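Local coordinates for protein AIR2 (Saccharomyces cerevisiae, PDB 3NYB) that is a zinc-knuckle subunit of the TRAMP RNA surveillance complex, where it pairs with a poly(A) RNA polymerase and probably helps bind RNA, at residues B[14-17]-B[21-24]. Numbering follows the deposited sequence.
Sequences KKHS and CPSI. With ZN (zinc ion), chain C.
His16 and Cys21, the third and fourth positions of a CCHC zinc knuckle, meet at one zinc ion, and Pro22 closes over the imidazole. The histidine binds the metal through NE2, with the zinc ion 2.2 Å from that nitrogen. Its CG sits between the backbone N and the carbonyl carbon (chi1 49°), which carries the ring across to the 21-24 segment. Pro22 approaches from the opposite direction and lays CD over one face of the imidazole, a CH-pi contact 3.9 Å from the ring centroid and 28° off the ring normal. Pro22 CD sits above the NE2-CE1 side of the ring, 3.6 Å from His16 NE2. The CA of Cys21 meets CD2 of His16 obliquely at 4.0 Å. Cys8 belongs to the same zinc site, touches Cys21 and joins His16 by a backbone hydrogen bond, while Ile24 packs on Phe301 of the polymerase chain. Cys21, also part of the zinc site, has SG anti to its own backbone nitrogen (chi1 176°) and beside the carbonyl carbon; the modelled distance from SG to the metal, 2.9 Å, is long for a zinc-thiolate bond. The same sulfur accepts a hydrogen bond from the backbone N of Ser23, 3.6 Å from SG.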
ATOM      1  N   LYS B  14      -1.245  34.173   0.438  1.00114.38           N
ATOM      2  CA  LYS B  14      -2.437  34.642  -0.256  1.00120.17           C
ATOM      3  C   LYS B  14      -2.797  33.745  -1.436  1.00121.20           C
ATOM      4  O   LYS B  14      -2.923  34.204  -2.572  1.00120.14           O
ATOM      5  CB  LYS B  14      -2.294  36.105  -0.694  1.00120.55           C
ATOM      6  CG  LYS B  14      -1.063  36.427  -1.528  1.00111.56           C
ATOM      7  CD  LYS B  14      -1.066  37.902  -1.915  1.00111.56           C
ATOM      8  CE  LYS B  14       0.116  38.266  -2.796  1.00107.89           C
ATOM      9  NZ  LYS B  14       1.399  38.222  -2.049  1.00102.24           N
ATOM     10  N   LYS B  15      -2.960  32.457  -1.151  1.00123.29           N
ATOM     11  CA  LYS B  15      -3.414  31.497  -2.150  1.00123.34           C
ATOM     12  C   LYS B  15      -4.603  30.687  -1.627  1.00120.33           C
ATOM     13  O   LYS B  15      -5.077  29.761  -2.288  1.00116.68           O
ATOM     14  CB  LYS B  15      -2.264  30.582  -2.582  1.00122.79           C
ATOM     15  CG  LYS B  15      -1.208  31.294  -3.413  1.00119.54           C
ATOM     16  CD  LYS B  15       0.054  30.470  -3.565  1.00112.19           C
ATOM     17  CE  LYS B  15       1.141  31.273  -4.264  1.00101.93           C
ATOM     18  NZ  LYS B  15       2.462  30.585  -4.236  1.00 99.55           N
ATOM     19  N   HIS B  16      -5.084  31.059  -0.441  1.00116.82           N
ATOM     20  CA  HIS B  16      -6.246  30.422   0.179  1.00110.59           C
ATOM     21  C   HIS B  16      -6.735  31.240   1.371  1.00110.27           C
ATOM     22  O   HIS B  16      -6.060  32.165   1.812  1.00110.90           O
ATOM     23  CB  HIS B  16      -5.899  29.009   0.637  1.00105.09           C
ATOM     24  CG  HIS B  16      -4.637  28.932   1.442  1.00 96.29           C
ATOM     25  ND1 HIS B  16      -3.454  28.461   0.923  1.00 93.60           N
ATOM     26  CD2 HIS B  16      -4.381  29.280   2.724  1.00 91.74           C
ATOM     27  CE1 HIS B  16      -2.516  28.515   1.857  1.00 94.95           C
ATOM     28  NE2 HIS B  16      -3.051  29.008   2.954  1.00 92.75           N
ATOM     29  N   SER B  17      -7.909  30.894   1.891  1.00108.12           N
ATOM     30  CA  SER B  17      -8.451  31.573   3.064  1.00109.63           C
ATOM     31  C   SER B  17      -8.019  30.862   4.343  1.00106.31           C
ATOM     32  O   SER B  17      -7.362  29.827   4.287  1.00 98.45           O
ATOM     33  CB  SER B  17      -9.977  31.643   2.988  1.00118.44           C
ATOM     34  OG  SER B  17     -10.513  32.327   4.107  1.00125.51           O
ATOM     35  N   CYS B  21      -6.397  26.628   5.527  1.00 65.86           N
ATOM     36  CA  CYS B  21      -4.963  26.692   5.752  1.00 60.52           C
ATOM     37  C   CYS B  21      -4.398  25.306   6.042  1.00 70.97           C
ATOM     38  O   CYS B  21      -4.822  24.647   6.989  1.00 79.32           O
ATOM     39  CB  CYS B  21      -4.669  27.637   6.918  1.00 44.96           C
ATOM     40  SG  CYS B  21      -2.930  27.726   7.362  1.00 79.19           S
ATOM     41  N   PRO B  22      -3.434  24.856   5.227  1.00 71.18           N
ATOM     42  CA  PRO B  22      -2.846  23.520   5.387  1.00 65.50           C
ATOM     43  C   PRO B  22      -2.310  23.239   6.788  1.00 58.30           C
ATOM     44  O   PRO B  22      -2.133  22.075   7.140  1.00 54.81           O
ATOM     45  CB  PRO B  22      -1.698  23.518   4.376  1.00 67.75           C
ATOM     46  CG  PRO B  22      -2.115  24.494   3.335  1.00 76.90           C
ATOM     47  CD  PRO B  22      -2.894  25.565   4.055  1.00 74.15           C
ATOM     48  N   SER B  23      -2.062  24.282   7.574  1.00 58.69           N
ATOM     49  CA  SER B  23      -1.523  24.104   8.921  1.00 65.89           C
ATOM     50  C   SER B  23      -2.578  23.467   9.801  1.00 62.05           C
ATOM     51  O   SER B  23      -2.295  23.001  10.906  1.00 56.80           O
ATOM     52  CB  SER B  23      -1.082  25.439   9.523  1.00 70.46           C
ATOM     53  OG  SER B  23      -2.191  26.166  10.028  1.00 74.79           O
ATOM     54  N   ILE B  24      -3.806  23.464   9.297  1.00 61.45           N
ATOM     55  CA  ILE B  24      -4.917  22.816   9.969  1.00 54.37           C
ATOM     56  C   ILE B  24      -4.673  21.317  10.069  1.00 53.37           C
ATOM     57  O   ILE B  24      -4.762  20.730  11.145  1.00 61.24           O
ATOM     58  CB  ILE B  24      -6.231  23.079   9.227  1.00 54.76           C
ATOM     59  CG1 ILE B  24      -6.715  24.514   9.514  1.00 64.03           C
ATOM     60  CG2 ILE B  24      -7.267  22.036   9.613  1.00 49.88           C
ATOM     61  CD1 ILE B  24      -7.874  24.991   8.652  1.00 55.50           C
TER
HETATM   62 ZN    ZN C2147      -3.023  29.557   5.081  1.00121.81          ZN